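Dihydroxyacetone kinase (Citrobacter freundii, PDB 1UN8) catalyses the ATP-dependent phosphorylation of dihydroxyacetone to dihydroxyacetone phosphate, working as a homodimer with divalent metal cations as cofactor. Local coordinates at residues V13-V16 against I17-A20; V237-M240 against V241-L245; A267-A270 against I271-R274; N452-E455 against A456-G460; V542-A545 against L546-E550. All coordinates share one frame; numbering follows the deposited sequence.

Contact 1. Residues V13-V16 against I17-A20; sequences VSDV and IDGA
Ser14, Asp15 and Asp18 meet through one water on the polar side of a helix turn. The water accepts a hydrogen bond from Ser14 OG at 2.7 Å. It donates to Asp15 OD1 at 2.6 Å and to Asp18 OD2, also at 2.6 Å. Three side chains are thus joined without touching directly. The two carboxylates stay apart, with Asp15 OD1 4.4 Å from Asp18 OD2. The first torsions set this up. Ser14 OG lies anti to the backbone N (chi1 -180°), while Asp18 CG stands beside its own N (chi1 -72°) and leans back over the preceding turn. Both groups therefore reach the same water.

Arginines pair directly with both acids. Arg31 makes a salt bridge with Asp18 OD1 and a hydrogen bond with Ser14 OG. Arg274 of the second subunit makes a salt bridge with Asp15 OD1. The like charges are probably offset chiefly by these arginines, with the water bridging between the acids.

On the apolar side, Ile17 CG1 packs over the carbonyl of the preceding turn, 3.2 Å from Val13 O. Val13 CG1 lies 4.3 Å from Ile17 CG1, a looser contact. Both side chains rest on Cys79. Beneath them runs the backbone bond from Ile17 N to Val13 O at 3.0 Å.

Val13 also lies close to Ser59 of the substrate site. Helix 12-22 of the DhaK domain is thus shared between two surfaces: Val13 and Ile17 face strand 76-80, while Asp15 and Val16 face the second subunit.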
loop_
_atom_site.group_PDB
_atom_site.type_symbol
_atom_site.label_atom_id
_atom_site.label_comp_id
_atom_site.label_asym_id
_atom_site.label_seq_id
_atom_site.Cartn_x
_atom_site.Cartn_y
_atom_site.Cartn_z
ATOM N N VAL A 13 -9.627 -16.383 -0.426
ATOM C CA VAL A 13 -8.935 -16.361 0.857
ATOM C C VAL A 13 -7.805 -17.379 0.918
ATOM O O VAL A 13 -6.716 -17.075 1.415
ATOM C CB VAL A 13 -9.903 -16.622 2.018
ATOM C CG1 VAL A 13 -9.121 -16.799 3.314
ATOM C CG2 VAL A 13 -10.883 -15.463 2.139
ATOM N N SER A 14 -8.056 -18.585 0.413
ATOM C CA SER A 14 -7.023 -19.608 0.422
ATOM C C SER A 14 -5.806 -19.151 -0.378
ATOM O O SER A 14 -4.661 -19.344 0.047
ATOM C CB SER A 14 -7.544 -20.908 -0.173
ATOM O OG SER A 14 -6.521 -21.890 -0.152
ATOM N N ASP A 15 -6.040 -18.545 -1.536
ATOM C CA ASP A 15 -4.917 -18.071 -2.331
ATOM C C ASP A 15 -4.114 -16.982 -1.590
ATOM O O ASP A 15 -2.878 -16.929 -1.684
ATOM C CB ASP A 15 -5.409 -17.559 -3.694
ATOM C CG ASP A 15 -6.010 -18.676 -4.559
ATOM O OD1 ASP A 15 -5.571 -19.838 -4.424
ATOM O OD2 ASP A 15 -6.905 -18.393 -5.386
ATOM N N VAL A 16 -4.808 -16.122 -0.844
ATOM C CA VAL A 16 -4.141 -15.063 -0.090
ATOM C C VAL A 16 -3.212 -15.698 0.938
ATOM O O VAL A 16 -2.080 -15.270 1.124
ATOM C CB VAL A 16 -5.177 -14.145 0.647
ATOM C CG1 VAL A 16 -4.483 -13.287 1.693
ATOM C CG2 VAL A 16 -5.881 -13.256 -0.353
ATOM N N ILE A 17 -3.706 -16.727 1.611
ATOM C CA ILE A 17 -2.931 -17.436 2.626
ATOM C C ILE A 17 -1.649 -18.034 1.996
ATOM O O ILE A 17 -0.538 -17.836 2.513
ATOM C CB ILE A 17 -3.785 -18.561 3.277
ATOM C CG1 ILE A 17 -5.012 -17.945 3.989
ATOM C CG2 ILE A 17 -2.884 -19.419 4.194
ATOM C CD1 ILE A 17 -5.146 -18.249 5.440
ATOM N N ASP A 18 -1.804 -18.747 0.875
ATOM C CA ASP A 18 -0.645 -19.338 0.196
ATOM C C ASP A 18 0.386 -18.251 -0.103
ATOM O O ASP A 18 1.588 -18.417 0.155
ATOM C CB ASP A 18 -1.068 -20.047 -1.100
ATOM C CG ASP A 18 -1.834 -21.344 -0.830
ATOM O OD1 ASP A 18 -1.530 -22.009 0.185
ATOM O OD2 ASP A 18 -2.727 -21.713 -1.624
ATOM N N GLY A 19 -0.083 -17.126 -0.624
ATOM C CA GLY A 19 0.837 -16.050 -0.917
ATOM C C GLY A 19 1.532 -15.514 0.318
ATOM O O GLY A 19 2.709 -15.154 0.260
ATOM N N ALA A 20 0.823 -15.455 1.440
ATOM C CA ALA A 20 1.408 -14.928 2.676
ATOM C C ALA A 20 2.533 -15.821 3.169
ATOM O O ALA A 20 3.554 -15.353 3.670
ATOM C CB ALA A 20 0.335 -14.815 3.748
HETATM O O HOH W 1 -5.134 -21.473 -2.484
#

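Contact 2. Residues V237-M240 against V241-L245; sequences VNLM and VDKLL
Val237 and Val241 stand one helical turn apart, and their side chains cross at a slant. Val237 CG1 meets Val241 CG2 at 3.9 Å. The first of these methyls points forward along the helix and the second points back. Val237 CG1 lies anti to its backbone N (chi1 169°), whereas Val241 CG2 lies beside its own N and is turned to the previous turn. That puts Val241 CG2 only 3.1 Å from Val237 O, the carbonyl that also accepts from Val241 N.

Leu239 and Lys243 make the second pair. They run alongside each other and point the same way, with Leu239 CD1 3.8 Å from Lys243 CE. The contact uses the aliphatic part of the lysine.

These pairs belong to helix 233-247, which packs on the mixed sheet that holds strands 186-192 and 301-309. Met240 faces Leu189 and Val191 of the first strand and Phe303 of the second. Leu244 follows it one turn later and reaches Phe187 and Leu305. Val237 touches Phe303 too, and also packs on Ile272 and Glu275 of helix 266-277.

On the solvent side, Asp242 bends back over Asn238. Its OD2 comes to 3.2 Å from Asn238 O, where two acceptors face each other without bonding. A water bridges the same two residues. It donates to Asn238 O at 2.8 Å and, more weakly, to Asp242 OD1 at 2.9 Å. Asn238 O also accepts from Asp242 N, so two donors grip it. The next backbone bond, Lys243 N to Leu239 O, is long at 3.3 Å but almost straight, at 174°.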
loop_
_atom_site.group_PDB
_atom_site.type_symbol
_atom_site.label_atom_id
_atom_site.label_comp_id
_atom_site.label_asym_id
_atom_site.label_seq_id
_atom_site.Cartn_x
_atom_site.Cartn_y
_atom_site.Cartn_z
ATOM N N VAL A 237 -6.239 15.744 9.666
ATOM C CA VAL A 237 -5.484 15.175 10.768
ATOM C C VAL A 237 -5.716 15.886 12.098
ATOM O O VAL A 237 -5.813 15.236 13.144
ATOM C CB VAL A 237 -3.971 15.133 10.451
ATOM C CG1 VAL A 237 -3.165 14.799 11.702
ATOM C CG2 VAL A 237 -3.713 14.076 9.401
ATOM N N ASN A 238 -5.824 17.212 12.075
ATOM C CA ASN A 238 -6.039 17.933 13.325
ATOM C C ASN A 238 -7.416 17.632 13.907
ATOM O O ASN A 238 -7.585 17.544 15.127
ATOM C CB ASN A 238 -5.858 19.436 13.124
ATOM C CG ASN A 238 -4.396 19.828 12.920
ATOM O OD1 ASN A 238 -3.490 19.276 13.556
ATOM N ND2 ASN A 238 -4.168 20.798 12.048
ATOM N N LEU A 239 -8.402 17.467 13.037
ATOM C CA LEU A 239 -9.731 17.152 13.504
ATOM C C LEU A 239 -9.664 15.809 14.222
ATOM O O LEU A 239 -10.243 15.625 15.300
ATOM C CB LEU A 239 -10.694 17.074 12.322
ATOM C CG LEU A 239 -12.070 16.445 12.559
ATOM C CD1 LEU A 239 -12.713 17.015 13.820
ATOM C CD2 LEU A 239 -12.953 16.700 11.345
ATOM N N MET A 240 -8.938 14.875 13.616
ATOM C CA MET A 240 -8.776 13.545 14.168
ATOM C C MET A 240 -8.006 13.611 15.471
ATOM O O MET A 240 -8.350 12.943 16.450
ATOM C CB MET A 240 -8.047 12.659 13.165
ATOM C CG MET A 240 -8.910 12.263 11.978
ATOM S SD MET A 240 -8.058 11.337 10.665
ATOM C CE MET A 240 -8.206 9.621 11.246
ATOM N N VAL A 241 -6.970 14.434 15.492
ATOM C CA VAL A 241 -6.176 14.563 16.695
ATOM C C VAL A 241 -7.003 15.114 17.854
ATOM O O VAL A 241 -6.830 14.699 19.004
ATOM C CB VAL A 241 -4.939 15.446 16.444
ATOM C CG1 VAL A 241 -4.252 15.804 17.763
ATOM C CG2 VAL A 241 -3.976 14.700 15.551
ATOM N N ASP A 242 -7.905 16.043 17.562
ATOM C CA ASP A 242 -8.732 16.594 18.624
ATOM C C ASP A 242 -9.526 15.475 19.282
ATOM O O ASP A 242 -9.459 15.287 20.498
ATOM C CB ASP A 242 -9.700 17.654 18.083
ATOM C CG ASP A 242 -9.013 18.970 17.776
ATOM O OD1 ASP A 242 -8.086 19.342 18.533
ATOM O OD2 ASP A 242 -9.409 19.639 16.793
ATOM N N LYS A 243 -10.266 14.728 18.466
ATOM C CA LYS A 243 -11.079 13.629 18.968
ATOM C C LYS A 243 -10.248 12.606 19.714
ATOM O O LYS A 243 -10.709 12.028 20.697
ATOM C CB LYS A 243 -11.853 12.985 17.823
ATOM C CG LYS A 243 -12.836 13.958 17.223
ATOM C CD LYS A 243 -13.690 13.367 16.136
ATOM C CE LYS A 243 -14.693 14.402 15.648
ATOM N NZ LYS A 243 -15.485 14.968 16.790
ATOM N N LEU A 244 -9.015 12.385 19.264
ATOM C CA LEU A 244 -8.158 11.441 19.964
ATOM C C LEU A 244 -7.817 12.015 21.332
ATOM O O LEU A 244 -7.890 11.310 22.338
ATOM C CB LEU A 244 -6.877 11.176 19.176
ATOM C CG LEU A 244 -6.966 10.105 18.081
ATOM C CD1 LEU A 244 -5.697 10.102 17.253
ATOM C CD2 LEU A 244 -7.187 8.741 18.707
ATOM N N LEU A 245 -7.462 13.300 21.372
ATOM C CA LEU A 245 -7.115 13.942 22.631
ATOM C C LEU A 245 -8.271 13.947 23.624
ATOM O O LEU A 245 -8.063 13.800 24.832
ATOM C CB LEU A 245 -6.633 15.376 22.392
ATOM C CG LEU A 245 -5.191 15.509 21.897
ATOM C CD1 LEU A 245 -4.818 16.972 21.758
ATOM C CD2 LEU A 245 -4.246 14.813 22.866
HETATM O O HOH W 2 -5.765 18.905 16.777
#

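Contact 3. Residues A267-A270 against I271-R274; sequences AEMA and IITR
Thr273 turns its hydroxyl back along the helix: OG1 stands beside the backbone N and anti to the carbonyl carbon (chi1 -63°). From there Thr273 OG1 donates to Met269 O at 2.9 Å. The backbone Thr273 N donates to the same oxygen. The two donors come from opposite faces of the carbonyl plane, which lets Met269 O accept both. The buried hydroxyl finds its partner within the helix.

Met269 is bent at chi2 (-72°) and again at chi3, and its end curls toward the next turn. Its methyl comes up against Ile272, with Met269 CE 3.9 Å from Ile272 CG1. Ile272 CG1 also sits 3.2 Å over Glu268 O. Both side chains pack on Phe303 of strand 301-309.

The other flank faces the second subunit, where Arg274 has its acidic partner. Glu268 OE2 accepts from Phe5 N of the second subunit, and Glu268 OE1 makes a salt bridge with Lys301 of its own chain. Ile271 packs on Val16 of the second subunit. Helix 266-277 thus serves as the connecting helix of a beta-alpha-beta unit, between strands 254-260 and 285-292, and its outer side lies in the dimer interface.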
loop_
_atom_site.group_PDB
_atom_site.type_symbol
_atom_site.label_atom_id
_atom_site.label_comp_id
_atom_site.label_asym_id
_atom_site.label_seq_id
_atom_site.Cartn_x
_atom_site.Cartn_y
_atom_site.Cartn_z
ATOM N N ALA A 267 3.187 8.572 -0.790
ATOM C CA ALA A 267 3.441 10.005 -0.703
ATOM C C ALA A 267 2.461 10.609 0.296
ATOM O O ALA A 267 2.850 11.292 1.246
ATOM C CB ALA A 267 3.263 10.659 -2.079
ATOM N N GLU A 268 1.178 10.346 0.074
ATOM C CA GLU A 268 0.140 10.862 0.954
ATOM C C GLU A 268 0.381 10.446 2.407
ATOM O O GLU A 268 0.253 11.268 3.333
ATOM C CB GLU A 268 -1.235 10.372 0.487
ATOM C CG GLU A 268 -1.745 11.033 -0.793
ATOM C CD GLU A 268 -2.997 10.367 -1.331
ATOM O OE1 GLU A 268 -2.884 9.311 -1.989
ATOM O OE2 GLU A 268 -4.103 10.894 -1.087
ATOM N N MET A 269 0.738 9.181 2.604
ATOM C CA MET A 269 0.986 8.667 3.949
ATOM C C MET A 269 2.100 9.446 4.637
ATOM O O MET A 269 2.059 9.634 5.848
ATOM C CB MET A 269 1.341 7.187 3.893
ATOM C CG MET A 269 0.160 6.296 3.550
ATOM S SD MET A 269 -1.047 6.143 4.884
ATOM C CE MET A 269 -2.023 7.526 4.590
ATOM N N ALA A 270 3.083 9.899 3.857
ATOM C CA ALA A 270 4.193 10.674 4.395
ATOM C C ALA A 270 3.682 12.037 4.834
ATOM O O ALA A 270 4.014 12.518 5.918
ATOM C CB ALA A 270 5.285 10.835 3.350
ATOM N N ILE A 271 2.880 12.662 3.982
ATOM C CA ILE A 271 2.305 13.955 4.315
ATOM C C ILE A 271 1.492 13.814 5.598
ATOM O O ILE A 271 1.575 14.657 6.488
ATOM C CB ILE A 271 1.389 14.456 3.194
ATOM C CG1 ILE A 271 2.197 14.623 1.910
ATOM C CG2 ILE A 271 0.751 15.785 3.584
ATOM C CD1 ILE A 271 1.349 14.943 0.678
ATOM N N ILE A 272 0.708 12.745 5.688
ATOM C CA ILE A 272 -0.107 12.517 6.868
ATOM C C ILE A 272 0.802 12.420 8.102
ATOM O O ILE A 272 0.515 12.979 9.167
ATOM C CB ILE A 272 -0.939 11.205 6.746
ATOM C CG1 ILE A 272 -1.947 11.316 5.594
ATOM C CG2 ILE A 272 -1.656 10.932 8.052
ATOM C CD1 ILE A 272 -2.462 12.722 5.373
ATOM N N THR A 273 1.908 11.704 7.941
ATOM C CA THR A 273 2.847 11.536 9.026
ATOM C C THR A 273 3.379 12.899 9.457
ATOM O O THR A 273 3.561 13.158 10.643
ATOM C CB THR A 273 4.004 10.627 8.605
ATOM O OG1 THR A 273 3.497 9.319 8.308
ATOM C CG2 THR A 273 5.035 10.532 9.720
ATOM N N ARG A 274 3.617 13.777 8.495
ATOM C CA ARG A 274 4.115 15.099 8.827
ATOM C C ARG A 274 3.084 15.905 9.613
ATOM O O ARG A 274 3.431 16.619 10.549
ATOM C CB ARG A 274 4.486 15.870 7.560
ATOM C CG ARG A 274 4.903 17.311 7.834
ATOM C CD ARG A 274 5.012 18.095 6.550
ATOM N NE ARG A 274 5.258 19.513 6.780
ATOM C CZ ARG A 274 4.435 20.316 7.451
ATOM N NH1 ARG A 274 3.304 19.840 7.966
ATOM N NH2 ARG A 274 4.735 21.599 7.598
#

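Contact 4. Residues N452-E455 against A456-G460; sequences NVVE and ALNTG. With MYY ((2R)-3-(phosphonooxy)-2-(tetradecanoyloxy)propyl palmitate), chain C.
The flat carboxamide of Asn458 lies alongside Val454 and points the same way. Its ND2 is 4.0 Å from Val454 CG1. It also makes a weak bond of 3.5 Å from Asn458 ND2 to Val454 O, and another weak one to Leu485 O. A second amide, that of Asn452, stands at the start of this helix and forms an N-cap. Glu455 N donates to Asn452 OD1 at 3.0 Å. The donor sits above the amide plane, 50° out of it, so it approaches a face. The torsion chi1 of 73° folds the amide over the first turn.

Helix 453-468 is one of the eight helices of the C-terminal alpha barrel. The barrel encloses a tightly bound phospholipid, and Val453 and Leu457 line its pocket. These two side chains run side by side, with Val453 CG1 3.9 Å from Leu457 CD1. Val453 meets the ester end of the palmitoyl chain. One turn further on, Leu457 lies along the tetradecanoyl chain. Leu457 also packs on Phe417 and Phe439, from helices 413-427 and 430-448.

Val454 turns to another neighbour, helix 478-490, where it touches Leu488 and Leu489. Thr459 OG1 adds a weak bond to Glu455 O at 3.3 Å. On the lipid side, Leu457 CD1 rests 3.8 Å from C13 of the phospholipid.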
loop_
_atom_site.group_PDB
_atom_site.type_symbol
_atom_site.label_atom_id
_atom_site.label_comp_id
_atom_site.label_asym_id
_atom_site.label_seq_id
_atom_site.Cartn_x
_atom_site.Cartn_y
_atom_site.Cartn_z
ATOM N N ASN A 452 40.572 21.315 -31.253
ATOM C CA ASN A 452 40.234 22.333 -32.235
ATOM C C ASN A 452 38.718 22.465 -32.228
ATOM O O ASN A 452 38.020 21.585 -31.730
ATOM C CB ASN A 452 40.739 21.940 -33.626
ATOM C CG ASN A 452 39.937 20.820 -34.241
ATOM O OD1 ASN A 452 38.795 21.013 -34.668
ATOM N ND2 ASN A 452 40.526 19.636 -34.286
ATOM N N VAL A 453 38.216 23.563 -32.781
ATOM C CA VAL A 453 36.787 23.839 -32.812
ATOM C C VAL A 453 35.908 22.710 -33.326
ATOM O O VAL A 453 34.932 22.346 -32.681
ATOM C CB VAL A 453 36.498 25.105 -33.627
ATOM C CG1 VAL A 453 35.061 25.541 -33.415
ATOM C CG2 VAL A 453 37.443 26.205 -33.200
ATOM N N VAL A 454 36.245 22.155 -34.481
ATOM C CA VAL A 454 35.449 21.073 -35.035
ATOM C C VAL A 454 35.387 19.863 -34.107
ATOM O O VAL A 454 34.359 19.199 -34.006
ATOM C CB VAL A 454 35.992 20.644 -36.420
ATOM C CG1 VAL A 454 35.278 19.394 -36.920
ATOM C CG2 VAL A 454 35.789 21.779 -37.405
ATOM N N GLU A 455 36.484 19.569 -33.429
ATOM C CA GLU A 455 36.500 18.438 -32.511
ATOM C C GLU A 455 35.558 18.704 -31.349
ATOM O O GLU A 455 34.783 17.829 -30.953
ATOM C CB GLU A 455 37.915 18.203 -31.983
ATOM C CG GLU A 455 38.528 16.905 -32.460
ATOM C CD GLU A 455 40.044 16.946 -32.468
ATOM O OE1 GLU A 455 40.647 17.118 -31.378
ATOM O OE2 GLU A 455 40.625 16.801 -33.574
ATOM N N ALA A 456 35.632 19.920 -30.814
ATOM C CA ALA A 456 34.798 20.313 -29.687
ATOM C C ALA A 456 33.319 20.289 -30.078
ATOM O O ALA A 456 32.476 19.804 -29.317
ATOM C CB ALA A 456 35.207 21.708 -29.197
ATOM N N LEU A 457 33.015 20.805 -31.267
ATOM C CA LEU A 457 31.643 20.841 -31.756
ATOM C C LEU A 457 31.082 19.439 -31.894
ATOM O O LEU A 457 29.903 19.213 -31.641
ATOM C CB LEU A 457 31.564 21.567 -33.098
ATOM C CG LEU A 457 31.759 23.087 -33.036
ATOM C CD1 LEU A 457 31.730 23.684 -34.438
ATOM C CD2 LEU A 457 30.666 23.703 -32.168
ATOM N N ASN A 458 31.932 18.497 -32.290
ATOM C CA ASN A 458 31.511 17.113 -32.436
ATOM C C ASN A 458 31.270 16.480 -31.088
ATOM O O ASN A 458 30.384 15.646 -30.951
ATOM C CB ASN A 458 32.558 16.304 -33.185
ATOM C CG ASN A 458 32.113 15.949 -34.586
ATOM O OD1 ASN A 458 31.211 15.133 -34.778
ATOM N ND2 ASN A 458 32.738 16.576 -35.578
ATOM N N THR A 459 32.063 16.857 -30.089
ATOM C CA THR A 459 31.866 16.314 -28.753
ATOM C C THR A 459 30.527 16.857 -28.257
ATOM O O THR A 459 29.761 16.142 -27.603
ATOM C CB THR A 459 33.000 16.746 -27.792
ATOM O OG1 THR A 459 34.219 16.104 -28.178
ATOM C CG2 THR A 459 32.670 16.358 -26.348
ATOM N N GLY A 460 30.248 18.118 -28.589
ATOM C CA GLY A 460 28.987 18.730 -28.199
ATOM C C GLY A 460 27.827 17.925 -28.766
ATOM O O GLY A 460 26.834 17.641 -28.066
HETATM C C38 MYY C . 20.102 28.514 -30.539
HETATM C C37 MYY C . 20.962 29.779 -30.481
HETATM C C36 MYY C . 22.452 29.442 -30.583
HETATM C C35 MYY C . 23.317 30.705 -30.561
HETATM C C34 MYY C . 24.794 30.369 -30.799
HETATM C C33 MYY C . 25.699 31.603 -30.799
HETATM C C32 MYY C . 27.170 31.220 -31.002
HETATM C C31 MYY C . 27.436 30.681 -32.410
HETATM C C30 MYY C . 28.753 29.906 -32.542
HETATM C C29 MYY C . 30.026 30.759 -32.562
HETATM C C28 MYY C . 31.199 29.923 -33.085
HETATM C C27 MYY C . 32.517 30.696 -33.191
HETATM C C26 MYY C . 33.564 29.946 -34.022
HETATM C C25 MYY C . 34.880 30.732 -34.098
HETATM C C24 MYY C . 35.603 30.590 -35.438
HETATM C C23 MYY C . 36.725 29.542 -35.487
HETATM O O10 MYY C . 36.725 28.574 -34.725
HETATM O O8 MYY C . 37.731 29.718 -36.385
HETATM C C6 MYY C . 38.675 28.631 -36.393
HETATM C C5 MYY C . 38.313 27.630 -37.484
HETATM C C4 MYY C . 39.463 27.469 -38.493
HETATM O O6 MYY C . 40.034 28.718 -38.919
HETATM P P MYY C . 39.342 29.692 -40.010
HETATM O O4 MYY C . 37.816 29.920 -39.536
HETATM O O3 MYY C . 40.095 31.106 -39.821
HETATM O O5 MYY C . 39.445 29.207 -41.407
HETATM O O7 MYY C . 37.042 27.976 -38.069
HETATM C C7 MYY C . 36.428 26.900 -38.636
HETATM O O9 MYY C . 36.968 25.795 -38.655
HETATM C C8 MYY C . 35.054 27.109 -39.284
HETATM C C9 MYY C . 33.999 26.235 -38.606
HETATM C C10 MYY C . 32.807 27.062 -38.116
HETATM C C11 MYY C . 31.736 26.195 -37.450
HETATM C C12 MYY C . 30.599 27.061 -36.905
HETATM C C13 MYY C . 29.551 26.233 -36.158
HETATM C C14 MYY C . 28.634 27.186 -35.390
HETATM C C15 MYY C . 27.652 26.462 -34.467
HETATM C C16 MYY C . 26.381 26.022 -35.194
HETATM C C17 MYY C . 25.279 25.749 -34.168
HETATM C C18 MYY C . 23.897 25.795 -34.822
HETATM C C19 MYY C . 22.783 25.817 -33.772
HETATM C C20 MYY C . 21.417 26.055 -34.420
#

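Contact 5. Residues V542-A545 against L546-E550; sequences VFKA and LAESE
The helix ends here: Leu546 N to Val542 O and Ala547 N to Phe543 O are regular bonds, after which the chain passes into a type I beta turn from Ala547 to Glu550. Glu548 N still donates to Lys544 O at 3.0 Å, though less straight, at 141°. It also makes a weak bond to Ala545 O.

Ser549 closes the end. Its OG stands between the backbone N and the carbonyl carbon (chi1 62°), where it donates to Leu546 O at 2.6 Å. Ser549 N donates to Leu546 O as well, at 3.1 Å. Leu546 O thus accepts two bonds, both from the same face of its plane.

Lys544 and Glu548 reach across one another on the outer side. Lys544 is fully extended, and its CE comes 3.5 Å from Glu548 OE2. The charged ends are farther apart, with Lys544 NZ 4.5 Å from Glu548 OE2. This is beyond a salt bridge, but the opposite charges probably still attract.

The apolar side faces inward. Leu546 CD1 approaches the Phe543 ring obliquely, 4.5 Å from its CD2. Phe543 packs on Ala484 and Leu488 of helix 478-490 and on Ala498 of helix 495-511. Leu546 turns to Leu364 of helix 356-371 and touches the bound phospholipid. Ala545 lies against Thr368 of that same helix. Here helix 534-547 of the DhaL domain's eight-helix barrel reaches its C-terminal end, and Leu546 contributes to the lipid pocket.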
loop_
_atom_site.group_PDB
_atom_site.type_symbol
_atom_site.label_atom_id
_atom_site.label_comp_id
_atom_site.label_asym_id
_atom_site.label_seq_id
_atom_site.Cartn_x
_atom_site.Cartn_y
_atom_site.Cartn_z
ATOM N N VAL A 542 22.322 28.103 -41.110
ATOM C CA VAL A 542 23.468 28.663 -40.427
ATOM C C VAL A 542 24.707 28.382 -41.267
ATOM O O VAL A 542 25.448 29.296 -41.621
ATOM C CB VAL A 542 23.639 28.054 -39.027
ATOM C CG1 VAL A 542 25.010 28.408 -38.467
ATOM C CG2 VAL A 542 22.558 28.589 -38.104
ATOM N N PHE A 543 24.933 27.121 -41.605
ATOM C CA PHE A 543 26.091 26.792 -42.411
ATOM C C PHE A 543 26.068 27.457 -43.780
ATOM O O PHE A 543 27.110 27.857 -44.302
ATOM C CB PHE A 543 26.227 25.288 -42.555
ATOM C CG PHE A 543 26.836 24.641 -41.358
ATOM C CD1 PHE A 543 26.046 24.211 -40.308
ATOM C CD2 PHE A 543 28.210 24.525 -41.250
ATOM C CE1 PHE A 543 26.609 23.676 -39.162
ATOM C CE2 PHE A 543 28.787 23.992 -40.108
ATOM C CZ PHE A 543 27.983 23.567 -39.058
ATOM N N LYS A 544 24.879 27.574 -44.358
ATOM C CA LYS A 544 24.728 28.226 -45.647
ATOM C C LYS A 544 25.270 29.647 -45.517
ATOM O O LYS A 544 26.004 30.128 -46.374
ATOM C CB LYS A 544 23.256 28.285 -46.047
ATOM C CG LYS A 544 23.024 28.929 -47.393
ATOM C CD LYS A 544 21.556 29.072 -47.691
ATOM C CE LYS A 544 21.344 29.795 -49.008
ATOM N NZ LYS A 544 19.895 29.991 -49.269
ATOM N N ALA A 545 24.905 30.314 -44.429
ATOM C CA ALA A 545 25.362 31.671 -44.188
ATOM C C ALA A 545 26.881 31.704 -44.032
ATOM O O ALA A 545 27.555 32.593 -44.556
ATOM C CB ALA A 545 24.695 32.229 -42.939
ATOM N N LEU A 546 27.419 30.731 -43.309
ATOM C CA LEU A 546 28.851 30.687 -43.107
ATOM C C LEU A 546 29.583 30.490 -44.424
ATOM O O LEU A 546 30.572 31.171 -44.704
ATOM C CB LEU A 546 29.217 29.566 -42.138
ATOM C CG LEU A 546 28.775 29.765 -40.690
ATOM C CD1 LEU A 546 29.311 28.625 -39.831
ATOM C CD2 LEU A 546 29.287 31.091 -40.179
ATOM N N ALA A 547 29.089 29.563 -45.235
ATOM C CA ALA A 547 29.716 29.274 -46.515
ATOM C C ALA A 547 29.648 30.448 -47.489
ATOM O O ALA A 547 30.535 30.609 -48.328
ATOM C CB ALA A 547 29.077 28.041 -47.138
ATOM N N GLU A 548 28.606 31.265 -47.379
ATOM C CA GLU A 548 28.446 32.411 -48.271
ATOM C C GLU A 548 29.260 33.630 -47.836
ATOM O O GLU A 548 29.212 34.672 -48.476
ATOM C CB GLU A 548 26.968 32.794 -48.386
ATOM C CG GLU A 548 26.074 31.658 -48.876
ATOM C CD GLU A 548 24.629 32.086 -49.098
ATOM O OE1 GLU A 548 24.081 32.840 -48.257
ATOM O OE2 GLU A 548 24.037 31.655 -50.113
ATOM N N SER A 549 30.001 33.500 -46.745
ATOM C CA SER A 549 30.818 34.602 -46.264
ATOM C C SER A 549 32.275 34.298 -46.577
ATOM O O SER A 549 33.183 35.027 -46.163
ATOM C CB SER A 549 30.633 34.791 -44.756
ATOM O OG SER A 549 31.056 33.644 -44.043
ATOM N N GLU A 550 32.491 33.209 -47.308
ATOM C CA GLU A 550 33.838 32.799 -47.695
ATOM C C GLU A 550 33.910 32.530 -49.194
ATOM O O GLU A 550 34.995 32.472 -49.773
ATOM C CB GLU A 550 34.269 31.560 -46.902
ATOM C CG GLU A 550 34.071 31.669 -45.398
ATOM C CD GLU A 550 34.739 32.891 -44.781
ATOM O OE1 GLU A 550 34.696 33.009 -43.537
ATOM O OE2 GLU A 550 35.296 33.730 -45.529
#

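In the fold
Contacts 1, 2 and 3 lie in the DhaK part, and contacts 4 and 5 in the helical barrel. Contacts 2 and 3 touch directly, with Val237 CG2 4.0 Å from Ile272 CG2. Contacts 1 and 3 are about 20 Å apart at their nearest atoms within one chain, yet an ion pair joins them across the dimer. The side chain of Val13 is about 11 Å from that of His220, the active-site histidine. Contacts 4 and 5 share the phospholipid. The side chains of Phe543 and Leu457 are about 8 and 10 Å from that of Met477 of the ATP site. Within one chain the substrate and lipid regions are far apart: the centres of contacts 1 and 5 are 73 Å from each other.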